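Local coordinates for protein peroxidase (Cellulomonas bogoriensis 69B4 = DSM 16987, PDB 6QZO) that binds heme b and probably acts as a DyP-type peroxidase, using hydrogen peroxide to oxidise its substrates, at residues A[49-55]-A[141-147]. Sequence-based numbering, arbitrary orientation.
Sequences ALVALDL and GDVVLQV
Strands 47-55 and 143-149 lie side by side at the middle of an antiparallel four-stranded sheet, with Ala49-Val147, Val51-Leu145 and Leu53-Val143 as hydrogen-bonded pairs, as in Val51 N to Leu145 O at 2.9 Å. These six apolar side chains share the face packed beneath helices 61-78 and 152-165, where Leu53 CD1 meets Leu145 CD1 at 4.1 Å and Trp71 touches Leu53, Val143 and Leu145. On the other face Trp174 rests on Leu50 and small Ala52. Gly141 lies beside Ala52; a CB there would crowd Ala52 CB and, at phi 125° and psi 132°, the preceding carbonyl, which suits glycine. Leu50 CD1 runs alongside Gln146 CB at 3.4 Å. With CG opposite the backbone N (chi1 179°), the extended glutamine carries OE1 to Tyr331 OH and NE2 to Gly39 O. The ladder ends in a classic beta bulge, Asp142 and Val143 both facing Leu53. Asp142 OD2 takes Leu55 N at 2.9 Å on its anti lone pair, while Asp54 OD1 receives Asp142 N at 3.2 Å. Asp54 OD1 lies 3.8 Å from Asp142 OD2, a proximity of like charges probably eased by Arg173, salt-bridged to Asp54 OD2. With an alanine at Asp142 the carboxylate is gone, and Leu55 N would probably lose this acceptor and be held less firmly beside the bulge. Strand order 2-3-1-4 with both helices on one face marks the ferredoxin-like N-terminal half of a DyP-type peroxidase.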
ATOM      1  N   ALA A  49       0.165  -5.322  -7.688  1.00 16.98           N
ATOM      2  CA  ALA A  49      -0.377  -4.199  -8.480  1.00 17.05           C
ATOM      3  C   ALA A  49      -0.811  -4.791  -9.814  1.00 17.03           C
ATOM      4  O   ALA A  49       0.047  -5.353 -10.492  1.00 16.45           O
ATOM      5  CB  ALA A  49       0.651  -3.112  -8.649  1.00 17.37           C
ATOM      6  N   LEU A  50      -2.110  -4.769 -10.115  1.00 17.43           N
ATOM      7  CA  LEU A  50      -2.606  -5.074 -11.469  1.00 17.61           C
ATOM      8  C   LEU A  50      -2.647  -3.757 -12.239  1.00 17.50           C
ATOM      9  O   LEU A  50      -3.427  -2.861 -11.831  1.00 17.62           O
ATOM     10  CB  LEU A  50      -4.010  -5.659 -11.367  1.00 17.93           C
ATOM     11  CG  LEU A  50      -4.222  -7.067 -10.845  1.00 18.38           C
ATOM     12  CD1 LEU A  50      -3.603  -8.095 -11.739  1.00 18.57           C
ATOM     13  CD2 LEU A  50      -3.789  -7.271  -9.411  1.00 19.13           C
ATOM     14  N   VAL A  51      -1.810  -3.647 -13.271  1.00 16.91           N
ATOM     15  CA  VAL A  51      -1.757  -2.464 -14.164  1.00 17.38           C
ATOM     16  C   VAL A  51      -2.409  -2.817 -15.506  1.00 17.63           C
ATOM     17  O   VAL A  51      -1.798  -3.564 -16.282  1.00 17.75           O
ATOM     18  CB  VAL A  51      -0.314  -1.961 -14.343  1.00 17.58           C
ATOM     19  CG1 VAL A  51      -0.282  -0.657 -15.120  1.00 17.66           C
ATOM     20  CG2 VAL A  51       0.391  -1.792 -12.997  1.00 17.85           C
ATOM     21  N   ALA A  52      -3.622  -2.322 -15.730  1.00 17.57           N
ATOM     22  CA  ALA A  52      -4.328  -2.377 -17.018  1.00 17.86           C
ATOM     23  C   ALA A  52      -3.849  -1.217 -17.884  1.00 18.44           C
ATOM     24  O   ALA A  52      -3.821  -0.068 -17.391  1.00 18.54           O
ATOM     25  CB  ALA A  52      -5.825  -2.322 -16.815  1.00 17.74           C
ATOM     26  N   LEU A  53      -3.491  -1.514 -19.134  1.00 18.70           N
ATOM     27  CA  LEU A  53      -3.094  -0.480 -20.111  1.00 19.15           C
ATOM     28  C   LEU A  53      -4.009  -0.592 -21.324  1.00 20.03           C
ATOM     29  O   LEU A  53      -4.547  -1.685 -21.561  1.00 20.09           O
ATOM     30  CB  LEU A  53      -1.616  -0.651 -20.474  1.00 19.09           C
ATOM     31  CG  LEU A  53      -0.645  -0.558 -19.287  1.00 18.37           C
ATOM     32  CD1 LEU A  53      -0.228  -1.941 -18.810  1.00 18.07           C
ATOM     33  CD2 LEU A  53       0.582   0.262 -19.653  1.00 18.39           C
ATOM     34  N   ASP A  54      -4.218   0.527 -22.004  1.00 21.08           N
ATOM     35  CA  ASP A  54      -4.959   0.593 -23.287  1.00 21.80           C
ATOM     36  C   ASP A  54      -3.973   0.943 -24.401  1.00 22.97           C
ATOM     37  O   ASP A  54      -3.164   1.868 -24.234  1.00 23.99           O
ATOM     38  CB  ASP A  54      -6.126   1.574 -23.190  1.00 21.80           C
ATOM     39  CG  ASP A  54      -7.339   1.012 -22.492  1.00 21.51           C
ATOM     40  OD1 ASP A  54      -7.421  -0.232 -22.340  1.00 21.60           O
ATOM     41  OD2 ASP A  54      -8.184   1.828 -22.095  1.00 21.57           O
ATOM     42  N   LEU A  55      -4.011   0.205 -25.500  1.00 24.08           N
ATOM     43  CA  LEU A  55      -3.158   0.476 -26.685  1.00 24.53           C
ATOM     44  C   LEU A  55      -3.596   1.807 -27.307  1.00 25.20           C
ATOM     45  O   LEU A  55      -4.778   2.148 -27.202  1.00 25.61           O
ATOM     46  CB  LEU A  55      -3.288  -0.694 -27.664  1.00 24.41           C
ATOM     47  CG  LEU A  55      -2.774  -2.027 -27.123  1.00 24.05           C
ATOM     48  CD1 LEU A  55      -3.189  -3.175 -28.010  1.00 23.94           C
ATOM     49  CD2 LEU A  55      -1.250  -1.963 -27.022  1.00 24.01           C
ATOM     50  N   GLY A 141      -9.605  -3.247 -20.229  1.00 16.26           N
ATOM     51  CA  GLY A 141      -8.164  -3.104 -20.482  1.00 15.87           C
ATOM     52  C   GLY A 141      -7.730  -3.988 -21.649  1.00 15.79           C
ATOM     53  O   GLY A 141      -8.098  -5.144 -21.656  1.00 15.85           O
ATOM     54  N   ASP A 142      -6.966  -3.440 -22.592  1.00 15.85           N
ATOM     55  CA  ASP A 142      -6.372  -4.165 -23.741  1.00 16.15           C
ATOM     56  C   ASP A 142      -5.299  -5.126 -23.228  1.00 16.02           C
ATOM     57  O   ASP A 142      -5.172  -6.216 -23.790  1.00 15.95           O
ATOM     58  CB  ASP A 142      -5.773  -3.203 -24.762  1.00 16.58           C
ATOM     59  CG  ASP A 142      -6.821  -2.330 -25.439  1.00 17.00           C
ATOM     60  OD1 ASP A 142      -7.969  -2.759 -25.503  1.00 17.43           O
ATOM     61  OD2 ASP A 142      -6.479  -1.247 -25.903  1.00 17.18           O
ATOM     62  N   VAL A 143      -4.564  -4.752 -22.177  1.00 15.74           N
ATOM     63  CA  VAL A 143      -3.494  -5.630 -21.621  1.00 15.71           C
ATOM     64  C   VAL A 143      -3.374  -5.357 -20.124  1.00 15.52           C
ATOM     65  O   VAL A 143      -3.729  -4.253 -19.696  1.00 16.32           O
ATOM     66  CB  VAL A 143      -2.167  -5.434 -22.375  1.00 15.83           C
ATOM     67  CG1 VAL A 143      -1.664  -4.009 -22.229  1.00 15.91           C
ATOM     68  CG2 VAL A 143      -1.106  -6.428 -21.942  1.00 15.67           C
ATOM     69  N   VAL A 144      -2.910  -6.342 -19.371  1.00 15.16           N
ATOM     70  CA  VAL A 144      -2.732  -6.226 -17.904  1.00 14.78           C
ATOM     71  C   VAL A 144      -1.372  -6.796 -17.529  1.00 14.72           C
ATOM     72  O   VAL A 144      -0.990  -7.840 -18.082  1.00 14.88           O
ATOM     73  CB  VAL A 144      -3.834  -6.956 -17.137  1.00 14.65           C
ATOM     74  CG1 VAL A 144      -3.822  -8.458 -17.443  1.00 14.67           C
ATOM     75  CG2 VAL A 144      -3.732  -6.694 -15.634  1.00 14.51           C
ATOM     76  N   LEU A 145      -0.694  -6.129 -16.594  1.00 14.55           N
ATOM     77  CA  LEU A 145       0.483  -6.679 -15.884  1.00 14.46           C
ATOM     78  C   LEU A 145       0.070  -6.940 -14.435  1.00 14.40           C
ATOM     79  O   LEU A 145      -0.192  -5.965 -13.705  1.00 14.19           O
ATOM     80  CB  LEU A 145       1.622  -5.658 -15.968  1.00 14.50           C
ATOM     81  CG  LEU A 145       2.029  -5.264 -17.391  1.00 14.39           C
ATOM     82  CD1 LEU A 145       2.967  -4.070 -17.361  1.00 14.29           C
ATOM     83  CD2 LEU A 145       2.658  -6.441 -18.099  1.00 14.53           C
ATOM     84  N   GLN A 146      -0.019  -8.209 -14.038  1.00 14.47           N
ATOM     85  CA  GLN A 146      -0.110  -8.545 -12.600  1.00 14.20           C
ATOM     86  C   GLN A 146       1.315  -8.547 -12.065  1.00 14.36           C
ATOM     87  O   GLN A 146       2.076  -9.476 -12.423  1.00 15.04           O
ATOM     88  CB  GLN A 146      -0.785  -9.891 -12.352  1.00 14.04           C
ATOM     89  CG  GLN A 146      -0.843 -10.236 -10.867  1.00 13.83           C
ATOM     90  CD  GLN A 146      -1.265 -11.660 -10.639  1.00 13.91           C
ATOM     91  OE1 GLN A 146      -2.449 -11.971 -10.589  1.00 13.75           O
ATOM     92  NE2 GLN A 146      -0.283 -12.533 -10.491  1.00 14.31           N
ATOM     93  N   VAL A 147       1.655  -7.535 -11.266  1.00 13.95           N
ATOM     94  CA  VAL A 147       3.009  -7.369 -10.664  1.00 13.85           C
ATOM     95  C   VAL A 147       2.895  -7.705  -9.178  1.00 14.04           C
ATOM     96  O   VAL A 147       2.112  -7.006  -8.448  1.00 13.58           O
ATOM     97  CB  VAL A 147       3.561  -5.950 -10.883  1.00 13.60           C
ATOM     98  CG1 VAL A 147       5.043  -5.857 -10.541  1.00 13.72           C
ATOM     99  CG2 VAL A 147       3.320  -5.485 -12.305  1.00 13.53           C
TER